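NADP-dependent 2-hydroxyacid dehydrogenase (Rhizobium etli, PDB 4XCV) binds NADPH and probably catalyses the NADP(H)-dependent interconversion of 2-hydroxyacids and 2-oxoacids, as a member of the D-isomer-specific 2-hydroxyacid dehydrogenase family. Local coordinates at residues G120-S123 against H124-R127; A135-A138 against A139-T142; E180-D183 against A184-D188; T208-D212 against S213-K217; V245-R249 against E250-G254. One frame throughout, in Å; residues are numbered along the deposited sequence. Where two conformers were deposited one is given.

Contact 1 of 5, residues G120-S123 against H124-R127; sequences GHDS and HQRR
Asp122 and Arg126, one helical turn apart, form the salt bridge of this last stretch of helix 118-126. Asp122 OD2 receives Arg126 NE at 2.9 Å, on the syn side of the carboxylate and within the plane of the guanidinium, whose edge it meets; the two planes stand 73° apart. A trans chi1 (-174°) leans the aspartate carboxylate along the helix toward the arginine, whose chain runs extended from CG to NE to meet it. The same pair is gripped from across the dimer interface, because Asp122 OD2 also binds Arg126 NH2 of the second subunit and Arg126 NH2 binds Asp122 of that subunit, a reciprocal four-residue charge cluster.

Main-chain hydrogen bonds carry the helix itself: His124 N to Gly120 O (2.9 Å), Gln125 N to His121 O (2.9 Å) and Arg126 N to Asp122 O (3.0 Å). Arg127 N makes a weak bond to Ser123 O (3.5 Å) and a shorter one to His124 O (3.0 Å). Arg127 bends at chi3 and brings its NE 3.1 Å from Ser123 O, well above the carbonyl plane.

The helix lies in the subunit interface, where His121 bonds Asp284 of the second subunit and Gln125 bonds Ile280 on strand 278-280 of that subunit, against which it packs; His124 turns to Glu129 in the loop leading toward strand 142-146.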
loop_
_atom_site.group_PDB
_atom_site.type_symbol
_atom_site.label_atom_id
_atom_site.label_comp_id
_atom_site.label_asym_id
_atom_site.label_seq_id
_atom_site.Cartn_x
_atom_site.Cartn_y
_atom_site.Cartn_z
ATOM N N GLY A 120 1.802 -3.433 15.067
ATOM C CA GLY A 120 1.447 -2.824 16.342
ATOM C C GLY A 120 0.007 -2.381 16.379
ATOM O O GLY A 120 -0.689 -2.593 17.363
ATOM N N HIS A 121 -0.438 -1.733 15.302
ATOM C CA HIS A 121 -1.826 -1.322 15.211
ATOM C C HIS A 121 -2.756 -2.497 15.397
ATOM O O HIS A 121 -3.767 -2.393 16.128
ATOM C CB HIS A 121 -2.128 -0.626 13.887
ATOM C CG HIS A 121 -1.632 0.778 13.854
ATOM N ND1 HIS A 121 -0.944 1.304 12.789
ATOM C CD2 HIS A 121 -1.786 1.801 14.724
ATOM C CE1 HIS A 121 -0.681 2.580 13.011
ATOM N NE2 HIS A 121 -1.164 2.903 14.192
ATOM N N ASP A 122 -2.444 -3.597 14.764
ATOM C CA ASP A 122 -3.332 -4.725 14.861
ATOM C C ASP A 122 -3.288 -5.388 16.236
ATOM O O ASP A 122 -4.321 -5.782 16.758
ATOM C CB ASP A 122 -3.062 -5.672 13.715
ATOM C CG ASP A 122 -4.025 -6.758 13.673
ATOM O OD1 ASP A 122 -5.211 -6.495 13.310
ATOM O OD2 ASP A 122 -3.629 -7.868 14.047
ATOM N N SER A 123 -2.099 -5.471 16.831
ATOM C CA SER A 123 -1.979 -5.998 18.178
ATOM C C SER A 123 -2.786 -5.187 19.183
ATOM O O SER A 123 -3.505 -5.731 20.036
ATOM C CB SER A 123 -0.502 -6.047 18.563
ATOM O OG SER A 123 -0.321 -6.526 19.893
ATOM N N HIS A 124 -2.680 -3.877 19.118
ATOM C CA HIS A 124 -3.464 -3.021 20.014
ATOM C C HIS A 124 -4.970 -3.098 19.726
ATOM O O HIS A 124 -5.763 -3.123 20.645
ATOM C CB HIS A 124 -2.974 -1.587 19.942
ATOM C CG HIS A 124 -1.609 -1.392 20.504
ATOM N ND1 HIS A 124 -1.302 -1.674 21.814
ATOM C CD2 HIS A 124 -0.490 -0.860 19.958
ATOM C CE1 HIS A 124 -0.025 -1.394 22.028
ATOM N NE2 HIS A 124 0.464 -0.851 20.929
ATOM N N GLN A 125 -5.347 -3.143 18.445
ATOM C CA GLN A 125 -6.761 -3.215 18.082
ATOM C C GLN A 125 -7.401 -4.470 18.690
ATOM O O GLN A 125 -8.492 -4.401 19.278
ATOM C CB GLN A 125 -6.952 -3.197 16.573
ATOM C CG GLN A 125 -8.420 -3.234 16.201
ATOM C CD GLN A 125 -8.688 -3.258 14.729
ATOM O OE1 GLN A 125 -7.834 -2.898 13.919
ATOM N NE2 GLN A 125 -9.843 -3.699 14.364
ATOM N N ARG A 126 -6.697 -5.592 18.638
ATOM C CA ARG A 126 -7.246 -6.846 19.161
ATOM C C ARG A 126 -7.440 -6.817 20.673
ATOM O O ARG A 126 -8.192 -7.636 21.221
ATOM C CB ARG A 126 -6.332 -8.003 18.777
ATOM C CG ARG A 126 -6.385 -8.299 17.298
ATOM C CD ARG A 126 -5.346 -9.319 16.874
ATOM N NE ARG A 126 -5.463 -9.565 15.438
ATOM C CZ ARG A 126 -6.313 -10.410 14.867
ATOM N NH1 ARG A 126 -7.089 -11.190 15.618
ATOM N NH2 ARG A 126 -6.337 -10.536 13.533
ATOM N N ARG A 127 -6.729 -5.913 21.340
ATOM C CA ARG A 127 -6.796 -5.730 22.774
ATOM C C ARG A 127 -7.609 -4.540 23.167
ATOM O O ARG A 127 -7.661 -4.205 24.354
ATOM C CB ARG A 127 -5.373 -5.601 23.328
ATOM C CG ARG A 127 -4.656 -6.920 23.162
ATOM C CD ARG A 127 -3.274 -6.998 23.765
ATOM N NE ARG A 127 -2.370 -6.290 22.907
ATOM C CZ ARG A 127 -1.053 -6.182 23.118
ATOM N NH1 ARG A 127 -0.502 -6.767 24.162
ATOM N NH2 ARG A 127 -0.314 -5.478 22.285
#

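Contact 2 of 5, residues A135-A138 against A139-T142; sequences APEA and AEVT
Glu137 and Glu140 meet through the main chain, Glu140 N donating to Glu137 O at 3.0 Å, and the step is repeated one residue on by Val141 N to Ala138 O, also at 3.0 Å. In both bonds the donor stands about 50° above the carbonyl plane, as befits the tight i to i+3 spacing of a single 3-10 turn.

Two waters tie the side chain of Glu137 to this turn. Its CG sits between the backbone N and the carbonyl carbon (chi1 71°), and from there the extended chain carries the carboxylate alongside the start of the turn. One water donates to Glu137 OE1 at 2.7 Å and accepts from Ala139 N at 3.0 Å, so the glutamate reaches that amide indirectly. The second donates to Glu137 OE2 and to Glu140 OE2, bridging carboxylates whose nearest oxygens remain 5.3 Å apart; the shared donor would partly offset the likeness of their charges.

Apolar contact is slight. Pro136 CG touches Val141 CG2 at 4.0 Å and Pro136 CB rests near Glu140 CB, bringing the proline ring against the outgoing chain. Leu115 of helix 100-116 packs against Pro136, Ala138 and Val141, and Ala138 N bonds Glu105 of the second subunit.

This is a short 3-10 turn that leads from the interface loop into strand 142-146, the strand preceding the glycine-rich turn of what is probably a Rossmann-type dinucleotide-binding fold.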
loop_
_atom_site.group_PDB
_atom_site.type_symbol
_atom_site.label_atom_id
_atom_site.label_comp_id
_atom_site.label_asym_id
_atom_site.label_seq_id
_atom_site.Cartn_x
_atom_site.Cartn_y
_atom_site.Cartn_z
ATOM N N ALA A 135 5.326 6.997 12.882
ATOM C CA ALA A 135 5.937 6.402 11.705
ATOM C C ALA A 135 6.610 7.502 10.916
ATOM O O ALA A 135 6.078 8.595 10.776
ATOM C CB ALA A 135 4.902 5.728 10.845
ATOM N N PRO A 136 7.794 7.208 10.412
ATOM C CA PRO A 136 8.422 8.183 9.555
ATOM C C PRO A 136 7.733 8.245 8.189
ATOM O O PRO A 136 7.107 7.265 7.782
ATOM C CB PRO A 136 9.835 7.616 9.354
ATOM C CG PRO A 136 9.716 6.168 9.537
ATOM C CD PRO A 136 8.505 5.926 10.428
ATOM N N GLU A 137 7.819 9.376 7.506
ATOM C CA GLU A 137 7.307 9.384 6.111
ATOM C C GLU A 137 8.194 8.477 5.239
ATOM O O GLU A 137 9.365 8.178 5.567
ATOM C CB GLU A 137 7.199 10.780 5.525
ATOM C CG GLU A 137 8.463 11.488 5.190
ATOM C CD GLU A 137 8.095 12.822 4.513
ATOM O OE1 GLU A 137 7.681 12.849 3.340
ATOM O OE2 GLU A 137 8.202 13.894 5.174
ATOM N N ALA A 138 7.605 7.969 4.161
ATOM C CA ALA A 138 8.268 7.053 3.283
ATOM C C ALA A 138 9.607 7.580 2.795
ATOM O O ALA A 138 10.527 6.797 2.661
ATOM C CB ALA A 138 7.381 6.714 2.109
ATOM N N ALA A 139 9.685 8.889 2.546
ATOM C CA ALA A 139 10.949 9.460 2.034
ATOM C C ALA A 139 12.140 9.291 2.960
ATOM O O ALA A 139 13.292 9.367 2.520
ATOM C CB ALA A 139 10.754 10.916 1.677
ATOM N N GLU A 140 11.886 9.040 4.230
ATOM C CA GLU A 140 12.960 8.832 5.190
ATOM C C GLU A 140 13.493 7.413 5.198
ATOM O O GLU A 140 14.460 7.120 5.886
ATOM C CB GLU A 140 12.494 9.222 6.609
ATOM C CG GLU A 140 12.243 10.714 6.774
ATOM C CD GLU A 140 13.446 11.552 6.437
ATOM O OE1 GLU A 140 14.560 11.178 6.852
ATOM O OE2 GLU A 140 13.301 12.581 5.729
ATOM N N VAL A 141 12.871 6.506 4.444
ATOM C CA VAL A 141 13.168 5.089 4.480
ATOM C C VAL A 141 13.644 4.649 3.101
ATOM O O VAL A 141 13.037 5.010 2.065
ATOM C CB VAL A 141 11.910 4.306 4.898
ATOM C CG1 VAL A 141 12.135 2.806 4.753
ATOM C CG2 VAL A 141 11.524 4.693 6.307
ATOM N N THR A 142 14.731 3.905 3.063
ATOM C CA THR A 142 15.228 3.375 1.785
ATOM C C THR A 142 14.833 1.926 1.614
ATOM O O THR A 142 15.158 1.042 2.424
ATOM C CB THR A 142 16.736 3.468 1.700
ATOM O OG1 THR A 142 17.113 4.860 1.748
ATOM C CG2 THR A 142 17.317 2.855 0.416
HETATM O O HOH W 1 7.437 10.657 1.781
HETATM O O HOH W 2 10.646 13.615 7.093
#

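Contact 3 of 5, residues E180-D183 against A184-D188; sequences ETFD and AGELD
Glu186 folds back from the N-cap position of helix 187-192 onto the end of strand 180-182. Its CB lies 3.4 Å from Asp183 O and close to Phe182 CD1. With CG anti to the carbonyl carbon (chi1 -57°), the chain passes along Asp183, CG lying near both the carbonyl oxygen and the amide nitrogen of that residue, and runs on extended. CD then arrives at the edge of the Phe182 ring, in its plane and 3.8 Å from CD1. At the tip OE1 takes the hydrogen bond from Asp183 N at 2.8 Å, nearly straight at 166° and on its anti lone pair, while also lying 3.4 Å from Phe182 CA. OE2 stays near Phe182 CD1 and has a long, weak ion pair with Arg189.

The backbone closes the same loop in the other direction, with Glu186 N donating to Asp183 O at 3.0 Å. Asp183 adds a side-chain bond: its OD2 accepts from Gly185 N at 2.8 Å, the amide coming from above the carboxylate plane. In the turn after Asp183, the Ala184 side chain comes about 5 Å from the bound NADPH. Without the glutamate, for instance with an alanine here, Asp183 N would probably lose its carboxylate acceptor and the edge of the Phe182 ring its neighbour.

Asp183 and Glu186 thus exchange two hydrogen bonds, side chain to amide and amide to carbonyl, which together fix the bend from strand to helix. Their carboxylates come within 5.0 Å, from Asp183 OD2 to Glu186 OE1; bonds to separate amides are likely to ease the repulsion.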
loop_
_atom_site.group_PDB
_atom_site.type_symbol
_atom_site.label_atom_id
_atom_site.label_comp_id
_atom_site.label_asym_id
_atom_site.label_seq_id
_atom_site.Cartn_x
_atom_site.Cartn_y
_atom_site.Cartn_z
ATOM N N GLU A 180 19.312 5.120 -7.402
ATOM C CA GLU A 180 20.703 4.660 -7.383
ATOM C C GLU A 180 20.661 3.145 -7.627
ATOM O O GLU A 180 19.834 2.442 -7.042
ATOM C CB GLU A 180 21.348 4.955 -6.044
ATOM C CG GLU A 180 21.570 6.422 -5.710
ATOM C CD GLU A 180 22.394 6.557 -4.444
ATOM O OE1 GLU A 180 21.823 6.566 -3.315
ATOM O OE2 GLU A 180 23.635 6.629 -4.578
ATOM N N THR A 181 21.518 2.667 -8.529
ATOM C CA THR A 181 21.556 1.240 -8.873
ATOM C C THR A 181 22.969 0.722 -8.818
ATOM O O THR A 181 23.928 1.425 -9.169
ATOM C CB THR A 181 20.974 1.001 -10.280
ATOM O OG1 THR A 181 21.615 1.851 -11.209
ATOM C CG2 THR A 181 19.450 1.205 -10.279
ATOM N N PHE A 182 23.077 -0.513 -8.374
ATOM C CA PHE A 182 24.350 -1.150 -8.049
ATOM C C PHE A 182 24.550 -2.450 -8.808
ATOM O O PHE A 182 23.585 -3.167 -9.100
ATOM C CB PHE A 182 24.364 -1.414 -6.529
ATOM C CG PHE A 182 24.408 -0.153 -5.715
ATOM C CD1 PHE A 182 25.610 0.480 -5.468
ATOM C CD2 PHE A 182 23.238 0.448 -5.339
ATOM C CE1 PHE A 182 25.660 1.695 -4.819
ATOM C CE2 PHE A 182 23.261 1.664 -4.653
ATOM C CZ PHE A 182 24.471 2.266 -4.375
ATOM N N ASP A 183 25.816 -2.743 -9.096
ATOM C CA ASP A 183 26.245 -3.995 -9.705
ATOM C C ASP A 183 26.344 -5.126 -8.652
ATOM O O ASP A 183 26.406 -4.866 -7.486
ATOM C CB ASP A 183 27.601 -3.746 -10.393
ATOM C CG ASP A 183 28.358 -4.975 -10.649
ATOM O OD1 ASP A 183 28.170 -5.536 -11.742
ATOM O OD2 ASP A 183 29.115 -5.414 -9.719
ATOM N N ALA A 184 26.401 -6.367 -9.145
ATOM C CA ALA A 184 26.536 -7.591 -8.321
ATOM C C ALA A 184 27.546 -7.422 -7.154
ATOM O O ALA A 184 27.202 -7.630 -5.995
ATOM C CB ALA A 184 26.947 -8.790 -9.193
ATOM N N GLY A 185 28.732 -6.999 -7.502
ATOM C CA GLY A 185 29.832 -6.920 -6.587
ATOM C C GLY A 185 29.686 -5.871 -5.529
ATOM O O GLY A 185 30.443 -5.897 -4.554
ATOM N N GLU A 186 28.732 -4.952 -5.673
ATOM C CA GLU A 186 28.514 -3.884 -4.734
ATOM C C GLU A 186 27.478 -4.218 -3.675
ATOM O O GLU A 186 26.893 -3.320 -3.012
ATOM C CB GLU A 186 28.090 -2.616 -5.489
ATOM C CG GLU A 186 29.091 -2.194 -6.534
ATOM C CD GLU A 186 28.672 -0.925 -7.223
ATOM O OE1 GLU A 186 27.740 -0.925 -8.050
ATOM O OE2 GLU A 186 29.334 0.103 -6.945
ATOM N N LEU A 187 27.201 -5.519 -3.506
ATOM C CA LEU A 187 26.193 -5.972 -2.560
ATOM C C LEU A 187 26.353 -5.381 -1.166
ATOM O O LEU A 187 25.398 -4.885 -0.572
ATOM C CB LEU A 187 26.261 -7.510 -2.533
ATOM C CG LEU A 187 25.335 -8.163 -1.494
ATOM C CD1 LEU A 187 23.899 -7.890 -1.772
ATOM C CD2 LEU A 187 25.620 -9.663 -1.468
ATOM N N ASP A 188 27.552 -5.407 -0.599
ATOM C CA ASP A 188 27.704 -4.939 0.781
ATOM C C ASP A 188 27.365 -3.450 0.944
ATOM O O ASP A 188 26.714 -3.019 1.919
ATOM C CB ASP A 188 29.106 -5.226 1.352
ATOM C CG ASP A 188 29.386 -6.710 1.531
ATOM O OD1 ASP A 188 28.490 -7.530 1.312
ATOM O OD2 ASP A 188 30.557 -7.031 1.886
#

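Contact 4 of 5, residues T208-D212 against S213-K217; sequences TGFYD and SELFK
Leu215 CD1 sits over one face of the Phe210 ring, 4.1 Å from its centroid and 27° off the normal, a CH-pi contact. The same methyl reaches Tyr211 CD1 at 4.1 Å, and the tyrosine and leucine side chains run alongside each other in the same direction. A chi1 of 178° turns the Phe210 ring along the chain, where its face meets the methyl. Beside this cluster the Phe216 ring sets CZ against Tyr211 CB and lays one face over Asp212 O, 3.2 Å from the ring plane and toward its rim.

That carbonyl also accepts Phe216 N at 3.0 Å, the first turn of the helix. Swapping Phe216 for an alanine is likely to strip the cover from Asp212 O and leave Tyr211 CB without its aromatic neighbour. Further out Asp212 is the N-cap: OD1 accepts Leu215 N at 3.1 Å, nearly along its C-O axis. At the polar edge a water donates to Asp212 OD2 and Glu214 OE1, joining two like-charged carboxylates.

Tyr211 and Phe216 both meet Phe230 of strand 229-232, Leu215 rests on Leu197 of strand 196-199, and Phe216 packs against Ile244 and Ala247 of helix 241-250.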
loop_
_atom_site.group_PDB
_atom_site.type_symbol
_atom_site.label_atom_id
_atom_site.label_comp_id
_atom_site.label_asym_id
_atom_site.label_seq_id
_atom_site.Cartn_x
_atom_site.Cartn_y
_atom_site.Cartn_z
ATOM N N THR A 208 20.885 -19.347 -4.101
ATOM C CA THR A 208 20.388 -20.359 -3.171
ATOM C C THR A 208 20.995 -20.066 -1.794
ATOM O O THR A 208 22.220 -19.930 -1.673
ATOM C CB THR A 208 20.800 -21.741 -3.670
ATOM O OG1 THR A 208 20.194 -21.967 -4.941
ATOM C CG2 THR A 208 20.341 -22.815 -2.754
ATOM N N GLY A 209 20.154 -20.014 -0.775
ATOM C CA GLY A 209 20.650 -19.731 0.578
ATOM C C GLY A 209 21.337 -18.389 0.720
ATOM O O GLY A 209 22.220 -18.213 1.572
ATOM N N PHE A 210 20.913 -17.455 -0.097
ATOM C CA PHE A 210 21.528 -16.139 -0.208
ATOM C C PHE A 210 21.157 -15.219 0.953
ATOM O O PHE A 210 22.014 -14.454 1.458
ATOM C CB PHE A 210 21.102 -15.593 -1.571
ATOM C CG PHE A 210 21.588 -14.221 -1.863
ATOM C CD1 PHE A 210 22.880 -13.997 -2.208
ATOM C CD2 PHE A 210 20.713 -13.170 -1.786
ATOM C CE1 PHE A 210 23.312 -12.683 -2.476
ATOM C CE2 PHE A 210 21.112 -11.908 -2.044
ATOM C CZ PHE A 210 22.431 -11.651 -2.369
ATOM N N TYR A 211 19.892 -15.251 1.359
ATOM C CA TYR A 211 19.418 -14.404 2.431
ATOM C C TYR A 211 19.624 -15.148 3.757
ATOM O O TYR A 211 18.786 -15.946 4.191
ATOM C CB TYR A 211 17.962 -14.023 2.218
ATOM C CG TYR A 211 17.600 -13.381 0.906
ATOM C CD1 TYR A 211 18.085 -12.124 0.522
ATOM C CD2 TYR A 211 16.738 -14.015 0.052
ATOM C CE1 TYR A 211 17.681 -11.552 -0.661
ATOM C CE2 TYR A 211 16.331 -13.436 -1.155
ATOM C CZ TYR A 211 16.810 -12.197 -1.486
ATOM O OH TYR A 211 16.406 -11.607 -2.668
ATOM N N ASP A 212 20.775 -14.860 4.387
ATOM C CA ASP A 212 21.215 -15.557 5.573
ATOM C C ASP A 212 21.625 -14.588 6.661
ATOM O O ASP A 212 21.548 -13.383 6.523
ATOM C CB ASP A 212 22.317 -16.573 5.242
ATOM C CG ASP A 212 23.590 -15.946 4.724
ATOM O OD1 ASP A 212 23.716 -14.708 4.725
ATOM O OD2 ASP A 212 24.490 -16.742 4.273
ATOM N N SER A 213 22.031 -15.151 7.797
ATOM C CA SER A 213 22.454 -14.336 8.934
ATOM C C SER A 213 23.463 -13.261 8.573
ATOM O O SER A 213 23.331 -12.138 8.984
ATOM C CB SER A 213 23.039 -15.211 10.066
ATOM O OG SER A 213 22.068 -16.084 10.623
ATOM N N GLU A 214 24.485 -13.631 7.821
ATOM C CA GLU A 214 25.523 -12.682 7.453
ATOM C C GLU A 214 24.943 -11.498 6.639
ATOM O O GLU A 214 25.320 -10.332 6.857
ATOM C CB GLU A 214 26.566 -13.390 6.592
ATOM C CG GLU A 214 27.747 -12.516 6.194
ATOM C CD GLU A 214 28.726 -13.206 5.230
ATOM O OE1 GLU A 214 28.770 -14.461 5.201
ATOM O OE2 GLU A 214 29.485 -12.488 4.520
ATOM N N LEU A 215 24.053 -11.806 5.692
ATOM C CA LEU A 215 23.426 -10.750 4.904
ATOM C C LEU A 215 22.584 -9.826 5.796
ATOM O O LEU A 215 22.638 -8.611 5.684
ATOM C CB LEU A 215 22.600 -11.369 3.784
ATOM C CG LEU A 215 21.893 -10.387 2.860
ATOM C CD1 LEU A 215 21.890 -10.911 1.434
ATOM C CD2 LEU A 215 20.491 -10.069 3.318
ATOM N N PHE A 216 21.789 -10.399 6.704
ATOM C CA PHE A 216 20.903 -9.571 7.523
ATOM C C PHE A 216 21.670 -8.611 8.422
ATOM O O PHE A 216 21.243 -7.483 8.649
ATOM C CB PHE A 216 19.963 -10.417 8.389
ATOM C CG PHE A 216 19.072 -11.360 7.599
ATOM C CD1 PHE A 216 18.475 -10.973 6.421
ATOM C CD2 PHE A 216 18.859 -12.643 8.049
ATOM C CE1 PHE A 216 17.683 -11.852 5.714
ATOM C CE2 PHE A 216 18.081 -13.526 7.350
ATOM C CZ PHE A 216 17.487 -13.121 6.168
ATOM N N LYS A 217 22.833 -9.073 8.886
ATOM C CA LYS A 217 23.706 -8.223 9.717
ATOM C C LYS A 217 24.335 -7.070 8.952
ATOM O O LYS A 217 24.928 -6.179 9.591
ATOM C CB LYS A 217 24.782 -9.064 10.402
ATOM C CG LYS A 217 24.257 -9.945 11.527
ATOM C CD LYS A 217 25.323 -10.901 11.994
ATOM C CE LYS A 217 24.737 -12.074 12.740
ATOM N NZ LYS A 217 23.714 -11.707 13.750
HETATM O O HOH W 3 27.064 -16.757 5.459
#

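Contact 5 of 5, residues V245-R249 against E250-G254; sequences VSAVR and EGTLG
Leu253 lays its branched end on the Ala247 methyl, CG and CD1 each 3.8 Å from Ala247 CB, while its own CB touches Val248 CG2 at 3.9 Å. The leucine crosses the valine at about a right angle. With chi1 at -70°, Leu253 CG lies beside the backbone N and the branch falls on the alanine. Thr252 CB lies against the same methyl, 4.0 Å from Ala247 CB.

The backbone draws the departing chain back over the end of the helix. Leu253 N donates to Ala247 O at 3.0 Å, almost straight at 170° but standing well above the carbonyl plane. Gly251 N binds Val248 O at 3.2 Å, and Glu250 N keeps the helical bond to Ser246 O. A further link is a CH contact, Val248 CA to Leu253 O at 3.5 Å. Nearby, a water lies within hydrogen-bonding distance of both Val248 O and Leu253 O. Gly251 has positive phi (90°), where any side chain would collide with the carbonyl oxygen of Glu250.

Phe216 of helix 213-216 also packs on Thr252 and Leu253. The positive phi of Gly251 and the bonds back into the last turn, with Ala247 CB against Thr252 CB, make this a Schellman motif, ending helix 241-250 before strand 255-258 of the parallel sheet.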
loop_
_atom_site.group_PDB
_atom_site.type_symbol
_atom_site.label_atom_id
_atom_site.label_comp_id
_atom_site.label_asym_id
_atom_site.label_seq_id
_atom_site.Cartn_x
_atom_site.Cartn_y
_atom_site.Cartn_z
ATOM N N VAL A 245 14.387 -16.326 11.619
ATOM C CA VAL A 245 13.873 -16.460 12.963
ATOM C C VAL A 245 14.877 -15.885 13.988
ATOM O O VAL A 245 14.510 -15.104 14.853
ATOM C CB VAL A 245 13.552 -17.928 13.294
ATOM C CG1 VAL A 245 13.093 -18.106 14.739
ATOM C CG2 VAL A 245 12.479 -18.475 12.357
ATOM N N SER A 246 16.135 -16.296 13.915
ATOM C CA SER A 246 17.133 -15.801 14.852
ATOM C C SER A 246 17.314 -14.301 14.762
ATOM O O SER A 246 17.463 -13.638 15.775
ATOM C CB SER A 246 18.460 -16.532 14.628
ATOM O OG SER A 246 18.345 -17.914 14.996
ATOM N N ALA A 247 17.325 -13.788 13.529
ATOM C CA ALA A 247 17.547 -12.342 13.319
ATOM C C ALA A 247 16.401 -11.526 13.901
ATOM O O ALA A 247 16.638 -10.446 14.501
ATOM C CB ALA A 247 17.753 -12.039 11.847
ATOM N N VAL A 248 15.157 -11.999 13.756
ATOM C CA VAL A 248 14.037 -11.275 14.358
ATOM C C VAL A 248 14.086 -11.366 15.874
ATOM O O VAL A 248 13.904 -10.383 16.565
ATOM C CB VAL A 248 12.675 -11.764 13.827
ATOM C CG1 VAL A 248 11.536 -11.128 14.591
ATOM C CG2 VAL A 248 12.549 -11.431 12.357
ATOM N N ARG A 249 14.372 -12.539 16.417
ATOM C CA ARG A 249 14.410 -12.677 17.859
ATOM C C ARG A 249 15.518 -11.842 18.467
ATOM O O ARG A 249 15.362 -11.319 19.590
ATOM C CB ARG A 249 14.630 -14.135 18.225
ATOM C CG ARG A 249 13.434 -14.999 17.952
ATOM C CD ARG A 249 13.798 -16.454 18.167
ATOM N NE ARG A 249 14.395 -16.730 19.463
ATOM C CZ ARG A 249 13.728 -17.009 20.588
ATOM N NH1 ARG A 249 12.404 -16.976 20.621
ATOM N NH2 ARG A 249 14.397 -17.285 21.690
ATOM N N GLU A 250 16.665 -11.744 17.819
ATOM C CA GLU A 250 17.738 -10.989 18.397
ATOM C C GLU A 250 17.724 -9.505 18.083
ATOM O O GLU A 250 18.528 -8.740 18.624
ATOM C CB GLU A 250 19.086 -11.669 18.199
ATOM C CG GLU A 250 19.733 -11.748 16.858
ATOM C CD GLU A 250 20.968 -12.648 16.980
ATOM O OE1 GLU A 250 20.863 -13.869 16.744
ATOM O OE2 GLU A 250 22.030 -12.147 17.397
ATOM N N GLY A 251 16.804 -9.097 17.213
ATOM C CA GLY A 251 16.653 -7.679 16.885
ATOM C C GLY A 251 17.495 -7.227 15.713
ATOM O O GLY A 251 17.538 -6.027 15.408
ATOM N N THR A 252 18.188 -8.137 15.044
ATOM C CA THR A 252 18.879 -7.789 13.786
ATOM C C THR A 252 17.866 -7.354 12.711
ATOM O O THR A 252 18.091 -6.376 11.986
ATOM C CB THR A 252 19.754 -8.947 13.317
ATOM O OG1 THR A 252 20.741 -9.234 14.330
ATOM C CG2 THR A 252 20.476 -8.638 11.992
ATOM N N LEU A 253 16.746 -8.079 12.626
ATOM C CA LEU A 253 15.641 -7.675 11.771
ATOM C C LEU A 253 14.524 -7.192 12.655
ATOM O O LEU A 253 14.212 -7.812 13.694
ATOM C CB LEU A 253 15.126 -8.830 10.925
ATOM C CG LEU A 253 16.055 -9.316 9.811
ATOM C CD1 LEU A 253 15.459 -10.548 9.148
ATOM C CD2 LEU A 253 16.304 -8.246 8.771
ATOM N N GLY A 254 13.941 -6.064 12.254
ATOM C CA GLY A 254 12.750 -5.551 12.918
ATOM C C GLY A 254 11.481 -6.293 12.528
ATOM O O GLY A 254 10.518 -6.287 13.302
HETATM O O HOH W 4 12.710 -7.927 15.899
#

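Overall arrangement
The five contacts follow one another in series along the chain, all within its NAD-binding part. Contacts 1 and 2, their centres 22 Å apart, both touch the second subunit, and contact 2 leads through strand 142-146 into the seven-stranded parallel sheet. Contacts 3, 4 and 5 lie around that sheet, each at a link between helix and strand or loop. Contacts 3 and 4 are neighbours (centres 16 Å apart), joined where Leu187 packs on Phe210, and both come close to the bound NADPH. Contacts 4 and 5 are closest, centres 12 Å apart, with helix 213-216 packed on the end of helix 241-250 and the loop after it. This is consistent with dimer contacts and cofactor-side turns being parts of one coenzyme-binding domain.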